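Local coordinates for protein N-acetylglucosamine-specific lectin (Saxidomus purpuratus, PDB 6A7T) that binds N-acetyl-D-glucosamine as a bivalve C-type lectin whose carbohydrate recognition does not depend on calcium, at residues S29-F34 and C152-S157; R46-S51 and G90-A95; A61-E66 and D72-V77; D126-K131 and Q136-Q141. All coordinates share one frame; numbering follows the deposited sequence.

Contact 1. Residues S29-F34 and C152-S157. With CA (calcium ion), chain C.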
loop_
_atom_site.group_PDB
_atom_site.type_symbol
_atom_site.label_atom_id
_atom_site.label_comp_id
_atom_site.label_asym_id
_atom_site.label_seq_id
_atom_site.Cartn_x
_atom_site.Cartn_y
_atom_site.Cartn_z
ATOM N N SER A 29 16.082 -5.914 0.466
ATOM C CA SER A 29 16.724 -5.648 1.729
ATOM C C SER A 29 17.007 -4.148 1.866
ATOM O O SER A 29 17.530 -3.558 0.976
ATOM C CB SER A 29 18.022 -6.445 1.826
ATOM O OG SER A 29 18.653 -6.198 3.073
ATOM N N GLY A 30 16.691 -3.568 3.010
ATOM C CA GLY A 30 16.903 -2.150 3.222
ATOM C C GLY A 30 15.750 -1.251 2.773
ATOM O O GLY A 30 15.801 -0.057 3.016
ATOM N N TRP A 31 14.777 -1.798 2.033
ATOM C CA TRP A 31 13.580 -1.046 1.632
ATOM C C TRP A 31 12.448 -1.300 2.629
ATOM O O TRP A 31 12.467 -2.315 3.322
ATOM C CB TRP A 31 13.159 -1.435 0.230
ATOM C CG TRP A 31 14.146 -1.138 -0.860
ATOM C CD1 TRP A 31 15.442 -1.557 -0.974
ATOM C CD2 TRP A 31 13.873 -0.400 -2.058
ATOM N NE1 TRP A 31 15.994 -1.149 -2.162
ATOM C CE2 TRP A 31 15.054 -0.419 -2.832
ATOM C CE3 TRP A 31 12.757 0.303 -2.534
ATOM C CZ2 TRP A 31 15.160 0.245 -4.043
ATOM C CZ3 TRP A 31 12.875 1.005 -3.704
ATOM C CH2 TRP A 31 14.052 0.938 -4.478
ATOM N N GLU A 32 11.502 -0.376 2.687
ATOM C CA GLU A 32 10.328 -0.448 3.567
ATOM C C GLU A 32 9.054 -0.400 2.746
ATOM O O GLU A 32 8.958 0.324 1.807
ATOM C CB GLU A 32 10.240 0.774 4.472
ATOM C CG GLU A 32 11.247 0.789 5.571
ATOM C CD GLU A 32 10.818 1.893 6.529
ATOM O OE1 GLU A 32 11.655 2.770 6.820
ATOM O OE2 GLU A 32 9.612 1.869 6.958
ATOM N N TRP A 33 8.028 -1.145 3.179
ATOM C CA TRP A 33 6.724 -1.177 2.511
ATOM C C TRP A 33 5.728 -0.232 3.182
ATOM O O TRP A 33 5.650 -0.181 4.411
ATOM C CB TRP A 33 6.181 -2.598 2.537
ATOM C CG TRP A 33 4.945 -2.818 1.724
ATOM C CD1 TRP A 33 4.925 -3.213 0.420
ATOM C CD2 TRP A 33 3.566 -2.659 2.115
ATOM N NE1 TRP A 33 3.637 -3.368 0.006
ATOM C CE2 TRP A 33 2.783 -3.041 1.012
ATOM C CE3 TRP A 33 2.919 -2.315 3.309
ATOM C CZ2 TRP A 33 1.388 -3.008 1.006
ATOM C CZ3 TRP A 33 1.529 -2.304 3.318
ATOM C CH2 TRP A 33 0.778 -2.622 2.184
ATOM N N PHE A 34 4.954 0.443 2.353
ATOM C CA PHE A 34 3.809 1.199 2.803
ATOM C C PHE A 34 2.859 1.382 1.627
ATOM O O PHE A 34 3.266 1.787 0.560
ATOM C CB PHE A 34 4.247 2.555 3.363
ATOM C CG PHE A 34 3.071 3.430 3.706
ATOM C CD1 PHE A 34 2.368 3.201 4.876
ATOM C CD2 PHE A 34 2.596 4.366 2.805
ATOM C CE1 PHE A 34 1.239 3.948 5.159
ATOM C CE2 PHE A 34 1.490 5.141 3.117
ATOM C CZ PHE A 34 0.824 4.917 4.286
ATOM N N CYS A 152 13.493 6.818 -2.839
ATOM C CA CYS A 152 13.017 6.134 -4.050
ATOM C C CYS A 152 11.729 5.362 -3.706
ATOM O O CYS A 152 11.573 4.924 -2.565
ATOM C CB CYS A 152 13.973 5.111 -4.626
ATOM S SG CYS A 152 15.627 5.747 -4.971
ATOM N N GLU A 153 10.795 5.315 -4.656
ATOM C CA GLU A 153 9.531 4.586 -4.514
ATOM C C GLU A 153 9.409 3.614 -5.696
ATOM O O GLU A 153 9.619 4.013 -6.808
ATOM C CB GLU A 153 8.381 5.576 -4.440
ATOM C CG GLU A 153 7.003 4.935 -4.265
ATOM C CD GLU A 153 5.807 5.882 -4.288
ATOM O OE1 GLU A 153 5.939 7.078 -4.707
ATOM O OE2 GLU A 153 4.725 5.404 -3.934
ATOM N N THR A 154 9.010 2.362 -5.433
ATOM C CA THR A 154 8.667 1.431 -6.518
ATOM C C THR A 154 7.301 0.811 -6.221
ATOM O O THR A 154 6.942 0.593 -5.043
ATOM C CB THR A 154 9.724 0.331 -6.693
ATOM O OG1 THR A 154 9.370 -0.462 -7.827
ATOM C CG2 THR A 154 9.887 -0.521 -5.460
ATOM N N ASP A 155 6.558 0.499 -7.284
ATOM C CA ASP A 155 5.290 -0.239 -7.095
ATOM C C ASP A 155 5.424 -1.657 -7.660
ATOM O O ASP A 155 4.421 -2.412 -7.760
ATOM C CB ASP A 155 4.121 0.485 -7.758
ATOM C CG ASP A 155 4.164 0.427 -9.266
ATOM O OD1 ASP A 155 5.168 -0.102 -9.844
ATOM O OD2 ASP A 155 3.186 0.909 -9.881
ATOM N N CYS A 156 6.647 -2.038 -8.001
ATOM C CA CYS A 156 6.976 -3.420 -8.421
ATOM C C CYS A 156 6.206 -3.814 -9.694
ATOM O O CYS A 156 6.015 -4.998 -9.941
ATOM C CB CYS A 156 6.668 -4.412 -7.305
ATOM S SG CYS A 156 7.583 -4.151 -5.761
ATOM N N SER A 157 5.793 -2.864 -10.526
ATOM C CA SER A 157 5.022 -3.230 -11.732
ATOM C C SER A 157 5.967 -3.817 -12.792
ATOM O O SER A 157 7.095 -3.352 -12.913
ATOM C CB SER A 157 4.237 -2.053 -12.246
ATOM O OG SER A 157 5.100 -0.966 -12.467
HETATM CA CA CA C . 3.565 7.701 -4.024
HETATM O O HOH W 1 1.655 6.168 -3.668
HETATM O O HOH W 2 3.263 6.851 -6.342
#
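T154 OG1, on a residue whose methyl group meets W31, is gripped twice. It accepts from C156 N at 3.2 Å, with an N-H...O angle of 161°, which closes an ST turn, and it is hydrogen-bonded to N59 O as well. With OG1 anti to the backbone N (chi1 -176°), CG2 falls between the backbone N and the carbonyl carbon and turns to the indole. It comes within 3.8 Å of W31 CZ3, the two side chains crossing at about a right angle. Further along the same six-membered ring, W31 CH2 lies 4.2 Å from C152 CB. C152 is itself fixed by the disulfide to C55. Strands 32-34 and 148-154 are not neighbours in their sheet: strand 37-43 runs between them, and the indole also rests on its C38 and L40. E153, whose CB points away from the 29-34 segment, chelates the calcium ion through OE1 at 2.5 Å and OE2 at 2.6 Å; T64, E66 and E70 are the other protein ligands. Past the strand, D155 OD1 forms an Asx turn by accepting from S157 N at 2.9 Å, and it takes S157 OG as well. No hydrogen bond joins the two segments, so the meeting of W31 with C152 and T154 rests on apolar contact alone, consistent with van der Waals and hydrophobic attraction.

Contact 2. Residues R46-S51 and G90-A95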
loop_
_atom_site.group_PDB
_atom_site.type_symbol
_atom_site.label_atom_id
_atom_site.label_comp_id
_atom_site.label_asym_id
_atom_site.label_seq_id
_atom_site.Cartn_x
_atom_site.Cartn_y
_atom_site.Cartn_z
ATOM N N ARG A 46 23.713 12.885 -3.282
ATOM C CA ARG A 46 23.762 13.110 -4.733
ATOM C C ARG A 46 22.929 14.352 -5.051
ATOM O O ARG A 46 22.005 14.697 -4.319
ATOM C CB ARG A 46 23.148 11.938 -5.506
ATOM C CG ARG A 46 23.601 10.538 -5.117
ATOM C CD ARG A 46 22.762 9.501 -5.859
ATOM N NE ARG A 46 23.106 8.134 -5.520
ATOM C CZ ARG A 46 22.610 7.488 -4.468
ATOM N NH1 ARG A 46 21.746 8.089 -3.689
ATOM N NH2 ARG A 46 22.973 6.249 -4.208
ATOM N N GLY A 47 23.260 15.040 -6.160
ATOM C CA GLY A 47 22.451 16.089 -6.684
ATOM C C GLY A 47 21.093 15.543 -7.081
ATOM O O GLY A 47 20.920 14.340 -7.118
ATOM N N TRP A 48 20.121 16.429 -7.274
ATOM C CA TRP A 48 18.731 15.978 -7.495
ATOM C C TRP A 48 18.648 15.155 -8.773
ATOM O O TRP A 48 18.033 14.078 -8.742
ATOM C CB TRP A 48 17.779 17.155 -7.527
ATOM C CG TRP A 48 16.347 16.769 -7.657
ATOM C CD1 TRP A 48 15.473 16.623 -6.621
ATOM C CD2 TRP A 48 15.603 16.511 -8.852
ATOM N NE1 TRP A 48 14.232 16.334 -7.094
ATOM C CE2 TRP A 48 14.293 16.235 -8.465
ATOM C CE3 TRP A 48 15.923 16.497 -10.217
ATOM C CZ2 TRP A 48 13.320 15.895 -9.391
ATOM C CZ3 TRP A 48 14.922 16.290 -11.142
ATOM C CH2 TRP A 48 13.642 15.940 -10.725
ATOM N N GLU A 49 19.226 15.656 -9.869
ATOM C CA GLU A 49 19.227 14.888 -11.113
ATOM C C GLU A 49 19.929 13.528 -10.918
ATOM O O GLU A 49 19.442 12.535 -11.450
ATOM C CB GLU A 49 19.923 15.653 -12.233
ATOM C CG GLU A 49 19.079 16.773 -12.766
ATOM C CD GLU A 49 17.860 16.368 -13.585
ATOM O OE1 GLU A 49 17.731 15.184 -13.934
ATOM O OE2 GLU A 49 17.086 17.289 -13.933
ATOM N N ASP A 50 21.082 13.487 -10.246
ATOM C CA ASP A 50 21.741 12.199 -10.018
ATOM C C ASP A 50 20.913 11.275 -9.101
ATOM O O ASP A 50 20.994 10.059 -9.268
ATOM C CB ASP A 50 23.157 12.340 -9.477
ATOM C CG ASP A 50 24.117 12.836 -10.544
ATOM O OD1 ASP A 50 23.770 12.767 -11.747
ATOM O OD2 ASP A 50 25.249 13.239 -10.152
ATOM N N SER A 51 20.134 11.866 -8.206
ATOM C CA SER A 51 19.188 11.066 -7.369
ATOM C C SER A 51 18.091 10.485 -8.253
ATOM O O SER A 51 17.681 9.334 -8.028
ATOM C CB SER A 51 18.599 11.895 -6.234
ATOM O OG SER A 51 19.635 12.420 -5.399
ATOM N N GLY A 90 10.593 13.358 -5.685
ATOM C CA GLY A 90 10.277 13.290 -7.121
ATOM C C GLY A 90 9.321 14.386 -7.554
ATOM O O GLY A 90 8.341 14.096 -8.248
ATOM N N GLY A 91 9.643 15.637 -7.206
ATOM C CA GLY A 91 8.876 16.800 -7.730
ATOM C C GLY A 91 9.806 17.888 -8.178
ATOM O O GLY A 91 10.913 18.078 -7.692
ATOM N N SER A 92 9.368 18.653 -9.174
ATOM C CA SER A 92 10.204 19.638 -9.792
ATOM C C SER A 92 9.304 20.508 -10.681
ATOM O O SER A 92 8.190 20.187 -10.968
ATOM C CB SER A 92 11.344 19.050 -10.626
ATOM O OG SER A 92 10.833 18.391 -11.759
ATOM N N TRP A 93 9.899 21.591 -11.118
ATOM C CA TRP A 93 9.279 22.572 -11.966
ATOM C C TRP A 93 9.079 21.990 -13.353
ATOM O O TRP A 93 10.022 21.516 -13.983
ATOM C CB TRP A 93 10.140 23.825 -12.051
ATOM C CG TRP A 93 9.508 24.910 -12.866
ATOM C CD1 TRP A 93 9.783 25.256 -14.166
ATOM C CD2 TRP A 93 8.496 25.813 -12.409
ATOM N NE1 TRP A 93 8.983 26.310 -14.545
ATOM C CE2 TRP A 93 8.192 26.675 -13.488
ATOM C CE3 TRP A 93 7.840 25.976 -11.196
ATOM C CZ2 TRP A 93 7.253 27.697 -13.365
ATOM C CZ3 TRP A 93 6.892 26.962 -11.084
ATOM C CH2 TRP A 93 6.616 27.813 -12.152
ATOM N N ASP A 94 7.839 22.058 -13.788
ATOM C CA ASP A 94 7.464 21.655 -15.151
ATOM C C ASP A 94 7.254 22.937 -15.956
ATOM O O ASP A 94 6.331 23.693 -15.625
ATOM C CB ASP A 94 6.183 20.860 -15.154
ATOM C CG ASP A 94 5.763 20.276 -16.483
ATOM O OD1 ASP A 94 5.315 21.048 -17.374
ATOM O OD2 ASP A 94 5.911 19.016 -16.615
ATOM N N ALA A 95 8.101 23.157 -16.963
ATOM C CA ALA A 95 8.129 24.435 -17.642
ATOM C C ALA A 95 6.851 24.587 -18.473
ATOM O O ALA A 95 6.340 25.736 -18.626
ATOM C CB ALA A 95 9.382 24.609 -18.432
#
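Van der Waals contact comes first: the indole of W48 meets the backbone of G91 and the short side chain of S92. W48 CZ2 is 3.7 Å from G91 O, and W48 CH2 is 3.9 Å from S92 CB, both partners lying obliquely to the ring plane. S92 OG is equally near, 3.9 Å from W48 CH2. W48 has CG anti to the backbone N (chi1 -176°), which sends the indole out from the first turn of its helix to strand 86-94. Other aromatic and apolar neighbours enclose it: the ring of W88 meets it nearly perpendicularly, and I103, L62 and C124 touch it. Within the C-type lectin fold this joins the start of helix 48-57 to the strand that carries on from a corner at G90, in the four-stranded sheet containing strands 99-102, 86-94, 124-130 and 136-140.

No hydrogen bond passes between the segments; W48 NE1, although 3.8 Å from G91 O, is bonded to I89 O. That bond pins the pyrrole side of the indole, while its benzene side meets S92. G91 pairs through its backbone with M125 of strand 124-130. At the helix start, G47 occupies the N-cap position, and its carbonyl O accepts two donors from S51: the backbone N at 2.8 Å and OG at 2.9 Å. The hydroxyl approaches from above the carbonyl plane, 44° out of it.

Contact 3. Residues A61-E66 and D72-V77. With CA (calcium ion), chain C.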
loop_
_atom_site.group_PDB
_atom_site.type_symbol
_atom_site.label_atom_id
_atom_site.label_comp_id
_atom_site.label_asym_id
_atom_site.label_seq_id
_atom_site.Cartn_x
_atom_site.Cartn_y
_atom_site.Cartn_z
ATOM N N ALA A 61 11.734 5.158 -8.807
ATOM C CA ALA A 61 11.768 6.583 -9.149
ATOM C C ALA A 61 11.764 7.378 -7.864
ATOM O O ALA A 61 11.354 6.876 -6.851
ATOM C CB ALA A 61 10.567 6.942 -9.990
ATOM N N LEU A 62 12.243 8.629 -7.922
ATOM C CA LEU A 62 12.112 9.475 -6.737
ATOM C C LEU A 62 10.626 9.510 -6.317
ATOM O O LEU A 62 9.710 9.553 -7.156
ATOM C CB LEU A 62 12.647 10.878 -7.053
ATOM C CG LEU A 62 14.150 11.068 -7.080
ATOM C CD1 LEU A 62 14.496 12.396 -7.733
ATOM C CD2 LEU A 62 14.718 10.954 -5.685
ATOM N N VAL A 63 10.396 9.456 -4.988
ATOM C CA VAL A 63 9.089 9.339 -4.404
ATOM C C VAL A 63 8.159 10.471 -4.835
ATOM O O VAL A 63 8.555 11.595 -4.907
ATOM C CB VAL A 63 9.186 9.266 -2.872
ATOM C CG1 VAL A 63 9.710 10.557 -2.274
ATOM C CG2 VAL A 63 7.858 8.840 -2.265
ATOM N N THR A 64 6.910 10.117 -5.124
ATOM C CA THR A 64 5.849 11.097 -5.395
ATOM C C THR A 64 4.810 10.923 -4.282
ATOM O O THR A 64 4.621 9.836 -3.834
ATOM C CB THR A 64 5.282 10.869 -6.790
ATOM O OG1 THR A 64 4.761 9.549 -6.791
ATOM C CG2 THR A 64 6.365 11.030 -7.826
ATOM N N VAL A 65 4.268 12.054 -3.780
ATOM C CA VAL A 65 3.501 12.048 -2.507
ATOM C C VAL A 65 2.074 12.516 -2.798
ATOM O O VAL A 65 1.816 13.721 -2.824
ATOM C CB VAL A 65 4.176 12.889 -1.417
ATOM C CG1 VAL A 65 3.463 12.698 -0.069
ATOM C CG2 VAL A 65 5.664 12.570 -1.301
ATOM N N GLU A 66 1.252 11.524 -3.075
ATOM C CA GLU A 66 -0.121 11.727 -3.574
ATOM C C GLU A 66 -1.118 11.982 -2.443
ATOM O O GLU A 66 -2.208 12.522 -2.730
ATOM C CB GLU A 66 -0.577 10.504 -4.349
ATOM C CG GLU A 66 0.078 10.431 -5.731
ATOM C CD GLU A 66 1.417 9.697 -5.805
ATOM O OE1 GLU A 66 1.808 8.985 -4.829
ATOM O OE2 GLU A 66 2.076 9.871 -6.847
ATOM N N ASP A 72 2.648 11.218 5.843
ATOM C CA ASP A 72 2.859 10.874 7.247
ATOM C C ASP A 72 3.878 9.738 7.363
ATOM O O ASP A 72 4.785 9.773 8.224
ATOM C CB ASP A 72 1.517 10.577 7.953
ATOM C CG ASP A 72 0.601 11.792 8.192
ATOM O OD1 ASP A 72 1.062 12.953 8.068
ATOM O OD2 ASP A 72 -0.632 11.574 8.489
ATOM N N PHE A 73 3.734 8.704 6.542
ATOM C CA PHE A 73 4.627 7.608 6.523
ATOM C C PHE A 73 6.046 8.139 6.337
ATOM O O PHE A 73 6.947 7.767 7.053
ATOM C CB PHE A 73 4.270 6.603 5.416
ATOM C CG PHE A 73 5.389 5.666 5.092
ATOM C CD1 PHE A 73 5.780 4.686 5.993
ATOM C CD2 PHE A 73 6.090 5.802 3.895
ATOM C CE1 PHE A 73 6.861 3.850 5.717
ATOM C CE2 PHE A 73 7.158 4.964 3.623
ATOM C CZ PHE A 73 7.527 3.984 4.516
ATOM N N ILE A 74 6.262 8.970 5.305
ATOM C CA ILE A 74 7.615 9.435 4.986
ATOM C C ILE A 74 8.165 10.216 6.177
ATOM O O ILE A 74 9.311 9.999 6.576
ATOM C CB ILE A 74 7.611 10.256 3.693
ATOM C CG1 ILE A 74 7.294 9.362 2.496
ATOM C CG2 ILE A 74 8.920 11.003 3.533
ATOM C CD1 ILE A 74 6.880 10.097 1.250
ATOM N N ARG A 75 7.342 11.123 6.722
ATOM C CA ARG A 75 7.769 11.942 7.832
ATOM C C ARG A 75 8.173 11.037 8.999
ATOM O O ARG A 75 9.147 11.339 9.698
ATOM C CB ARG A 75 6.697 12.949 8.223
ATOM C CG ARG A 75 7.208 13.929 9.275
ATOM C CD ARG A 75 6.193 14.984 9.623
ATOM N NE ARG A 75 5.899 15.853 8.508
ATOM C CZ ARG A 75 4.888 15.734 7.670
ATOM N NH1 ARG A 75 3.916 14.873 7.872
ATOM N NH2 ARG A 75 4.889 16.515 6.600
ATOM N N GLY A 76 7.386 9.983 9.230
ATOM C CA GLY A 76 7.691 8.991 10.307
ATOM C C GLY A 76 9.095 8.426 10.242
ATOM O O GLY A 76 9.744 8.269 11.286
ATOM N N VAL A 77 9.590 8.125 9.036
ATOM C CA VAL A 77 10.914 7.595 8.845
ATOM C C VAL A 77 11.953 8.715 8.996
ATOM O O VAL A 77 12.882 8.607 9.832
ATOM C CB VAL A 77 11.038 6.876 7.482
ATOM C CG1 VAL A 77 12.445 6.345 7.259
ATOM C CG2 VAL A 77 10.038 5.729 7.370
HETATM CA CA CA C . 3.565 7.701 -4.024
HETATM O O HOH W 1 1.655 6.168 -3.668
HETATM O O HOH W 2 3.263 6.851 -6.342
#
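Apolar packing makes the whole direct contact: the CD1 methyl of I74 reaches from the helix to V63 and V65. I74 CD1 is 3.8 Å from V65 CG2, the two side chains meeting tip to tip, and 3.9 Å from V63 CG2, which it passes in the opposite direction. The first torsion of V63 (chi1 66°) sets CG2 anti to the backbone N, on the side of I74. All three residues are buried.

Metal coordination uses other groups of 61-66: T64, whose CB points away from the helix, binds the calcium ion through its backbone O at 2.4 Å, and E66 through OE1 at 2.3 Å. Two waters also bind it, and E70 and E153 complete the protein ligands. E66 OE2 does not bind the metal but accepts from T64 OG1 at 2.7 Å, on the syn side of the carboxylate. The bend of E66 at chi2 (89°) folds the carboxylate back to the metal, where the OE1 bond and this hydrogen bond together would fix its rotation.

An ionic pair lies within the helix: R75 NH1 is 3.4 Å from D72 OD1, which sits at the guanidinium edge, in its plane.

Helix 68-78 thus lies against the loop following strand 61-62, with I151 of strand 148-154 touching both V63 and I74. The next residue back, F73, stacks on F34 and packs on strand 37-43, while L62 turns to helix 48-57.

Contact 4. Residues D126-K131 and Q136-Q141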
loop_
_atom_site.group_PDB
_atom_site.type_symbol
_atom_site.label_atom_id
_atom_site.label_comp_id
_atom_site.label_asym_id
_atom_site.label_seq_id
_atom_site.Cartn_x
_atom_site.Cartn_y
_atom_site.Cartn_z
ATOM N N ASP A 126 12.378 18.943 -2.076
ATOM C CA ASP A 126 12.834 18.107 -0.972
ATOM C C ASP A 126 11.801 18.118 0.159
ATOM O O ASP A 126 10.879 18.901 0.156
ATOM C CB ASP A 126 14.227 18.525 -0.520
ATOM C CG ASP A 126 14.392 19.920 0.056
ATOM O OD1 ASP A 126 13.387 20.499 0.453
ATOM O OD2 ASP A 126 15.564 20.341 0.153
ATOM N N TYR A 127 11.937 17.162 1.087
ATOM C CA TYR A 127 11.488 17.336 2.491
ATOM C C TYR A 127 12.636 18.059 3.168
ATOM O O TYR A 127 13.766 17.643 3.044
ATOM C CB TYR A 127 11.225 15.995 3.186
ATOM C CG TYR A 127 9.856 15.440 2.951
ATOM C CD1 TYR A 127 8.767 15.726 3.768
ATOM C CD2 TYR A 127 9.628 14.587 1.873
ATOM C CE1 TYR A 127 7.511 15.196 3.526
ATOM C CE2 TYR A 127 8.367 14.104 1.587
ATOM C CZ TYR A 127 7.290 14.387 2.415
ATOM O OH TYR A 127 6.043 13.896 2.126
ATOM N N LEU A 128 12.325 19.092 3.957
ATOM C CA LEU A 128 13.326 19.838 4.691
ATOM C C LEU A 128 12.880 19.962 6.148
ATOM O O LEU A 128 11.670 20.100 6.381
ATOM C CB LEU A 128 13.393 21.241 4.071
ATOM C CG LEU A 128 14.289 22.266 4.761
ATOM C CD1 LEU A 128 15.759 21.889 4.772
ATOM C CD2 LEU A 128 14.088 23.653 4.144
ATOM N N ASN A 129 13.869 19.930 7.040
ATOM C CA ASN A 129 13.667 20.244 8.463
ATOM C C ASN A 129 14.589 21.393 8.827
ATOM O O ASN A 129 15.775 21.201 9.103
ATOM C CB ASN A 129 13.939 19.004 9.296
ATOM C CG ASN A 129 13.655 19.231 10.757
ATOM O OD1 ASN A 129 12.666 19.875 11.095
ATOM N ND2 ASN A 129 14.508 18.663 11.580
ATOM N N TYR A 130 14.045 22.601 8.771
ATOM C CA TYR A 130 14.827 23.786 9.078
ATOM C C TYR A 130 13.892 24.959 9.400
ATOM O O TYR A 130 13.007 25.338 8.628
ATOM C CB TYR A 130 15.812 24.135 7.957
ATOM C CG TYR A 130 16.717 25.301 8.287
ATOM C CD1 TYR A 130 17.558 25.265 9.384
ATOM C CD2 TYR A 130 16.690 26.459 7.531
ATOM C CE1 TYR A 130 18.365 26.340 9.714
ATOM C CE2 TYR A 130 17.493 27.544 7.842
ATOM C CZ TYR A 130 18.325 27.491 8.942
ATOM O OH TYR A 130 19.122 28.565 9.251
ATOM N N LYS A 131 14.079 25.491 10.618
ATOM C CA LYS A 131 13.257 26.561 11.170
ATOM C C LYS A 131 11.764 26.196 11.060
ATOM O O LYS A 131 11.334 25.215 11.627
ATOM C CB LYS A 131 13.681 27.886 10.519
ATOM C CG LYS A 131 15.186 28.151 10.584
ATOM C CD LYS A 131 15.619 29.604 10.413
ATOM C CE LYS A 131 15.165 30.211 9.104
ATOM N NZ LYS A 131 16.130 31.234 8.617
ATOM N N GLN A 136 8.601 19.185 5.818
ATOM C CA GLN A 136 7.631 19.571 4.795
ATOM C C GLN A 136 8.432 19.913 3.537
ATOM O O GLN A 136 9.678 20.065 3.572
ATOM C CB GLN A 136 6.792 20.752 5.297
ATOM C CG GLN A 136 5.835 20.382 6.413
ATOM C CD GLN A 136 5.296 21.630 7.074
ATOM O OE1 GLN A 136 6.032 22.481 7.572
ATOM N NE2 GLN A 136 4.001 21.760 6.997
ATOM N N TRP A 137 7.728 20.157 2.445
ATOM C CA TRP A 137 8.442 20.351 1.172
ATOM C C TRP A 137 9.021 21.766 1.035
ATOM O O TRP A 137 8.413 22.732 1.501
ATOM C CB TRP A 137 7.556 20.015 -0.031
ATOM C CG TRP A 137 6.770 18.768 0.042
ATOM C CD1 TRP A 137 7.103 17.600 0.663
ATOM C CD2 TRP A 137 5.532 18.532 -0.625
ATOM N NE1 TRP A 137 6.123 16.696 0.488
ATOM C CE2 TRP A 137 5.134 17.236 -0.298
ATOM C CE3 TRP A 137 4.682 19.316 -1.417
ATOM C CZ2 TRP A 137 3.955 16.668 -0.744
ATOM C CZ3 TRP A 137 3.485 18.768 -1.810
ATOM C CH2 TRP A 137 3.145 17.460 -1.543
ATOM N N ASN A 138 10.230 21.880 0.447
ATOM C CA ASN A 138 10.899 23.129 0.113
ATOM C C ASN A 138 11.395 23.027 -1.341
ATOM O O ASN A 138 11.646 21.899 -1.842
ATOM C CB ASN A 138 12.139 23.395 0.959
ATOM C CG ASN A 138 12.717 24.759 0.722
ATOM O OD1 ASN A 138 11.947 25.689 0.590
ATOM N ND2 ASN A 138 14.040 24.867 0.642
ATOM N N ASP A 139 11.478 24.161 -2.023
ATOM C CA ASP A 139 11.988 24.269 -3.410
ATOM C C ASP A 139 13.425 24.769 -3.373
ATOM O O ASP A 139 13.720 25.816 -2.763
ATOM C CB ASP A 139 11.132 25.251 -4.222
ATOM C CG ASP A 139 11.066 26.645 -3.606
ATOM O OD1 ASP A 139 10.533 26.745 -2.485
ATOM O OD2 ASP A 139 11.656 27.581 -4.197
ATOM N N HIS A 140 14.347 24.072 -4.050
ATOM C CA HIS A 140 15.725 24.401 -4.125
ATOM C C HIS A 140 16.056 24.615 -5.610
ATOM O O HIS A 140 15.686 23.795 -6.444
ATOM C CB HIS A 140 16.631 23.295 -3.539
ATOM C CG HIS A 140 18.078 23.645 -3.502
ATOM N ND1 HIS A 140 18.582 24.580 -2.596
ATOM C CD2 HIS A 140 19.166 23.156 -4.151
ATOM C CE1 HIS A 140 19.890 24.653 -2.719
ATOM N NE2 HIS A 140 20.277 23.816 -3.690
ATOM N N GLN A 141 16.769 25.699 -5.920
ATOM C CA GLN A 141 16.909 26.084 -7.333
ATOM C C GLN A 141 18.156 25.461 -7.989
ATOM O O GLN A 141 18.380 25.650 -9.194
ATOM C CB GLN A 141 16.792 27.613 -7.396
ATOM C CG GLN A 141 15.343 28.068 -7.552
ATOM C CD GLN A 141 14.474 27.861 -6.334
ATOM O OE1 GLN A 141 14.906 28.037 -5.207
ATOM N NE2 GLN A 141 13.212 27.554 -6.546
#
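Y127 and W137 form a non-hydrogen-bonded pair in the hairpin of strands 124-130 and 136-140, at the edge of an antiparallel sheet of the C-type lectin fold, their side chains lying side by side. Packing is tight here: W137 NE1 is 3.2 Å from Y127 CZ. The edge of the W137 indole meets the face of Y127, the planes at 85°, and W137 CD1 stands 3.6 Å above the centre of the phenol ring. W113 and W102 also meet W137 edge-to-face, and Y127 OH is hydrogen-bonded to D71. Four backbone hydrogen bonds join the strands, linking D126 with N138 and L128 with Q136, the shortest being L128 N to Q136 O at 2.8 Å.

The face carrying D126, L128, Q136 and N138 is more open to solvent, the last three being partly exposed, although D126 OD1 comes within 3.2 Å of N138 CB. N138 and H140 belong to the N-acetyl-D-glucosamine site, and D139 to a second calcium site; both are empty in this chain. N138 extends with CG anti to the backbone N (chi1 -173°), where OD1 is hydrogen-bonded to R117 NE of the same sugar site and ND2 sits 3.7 Å from L128 CD2.

Overall arrangement
From the N terminus, 29-34 opens the widest loop, which closes only when the chain returns at 152-157; contact 1 therefore encloses the other three. Contact 2 opens next at 46-51 and closes at 90-95, with contact 3 (61-66 to 72-77) inside it. Contact 4 follows in series as a hairpin, its centre about 23 Å from that of contact 1, and no loops cross. Contact 3 touches all the others: it shares the calcium ion and a sheet with contact 1, probably bonds G90 N to V63 O towards contact 2, and packs V65 and I74 against contact 4. Contacts 2 and 4 share the second sheet; by touching both, contact 3 joins the two sheets.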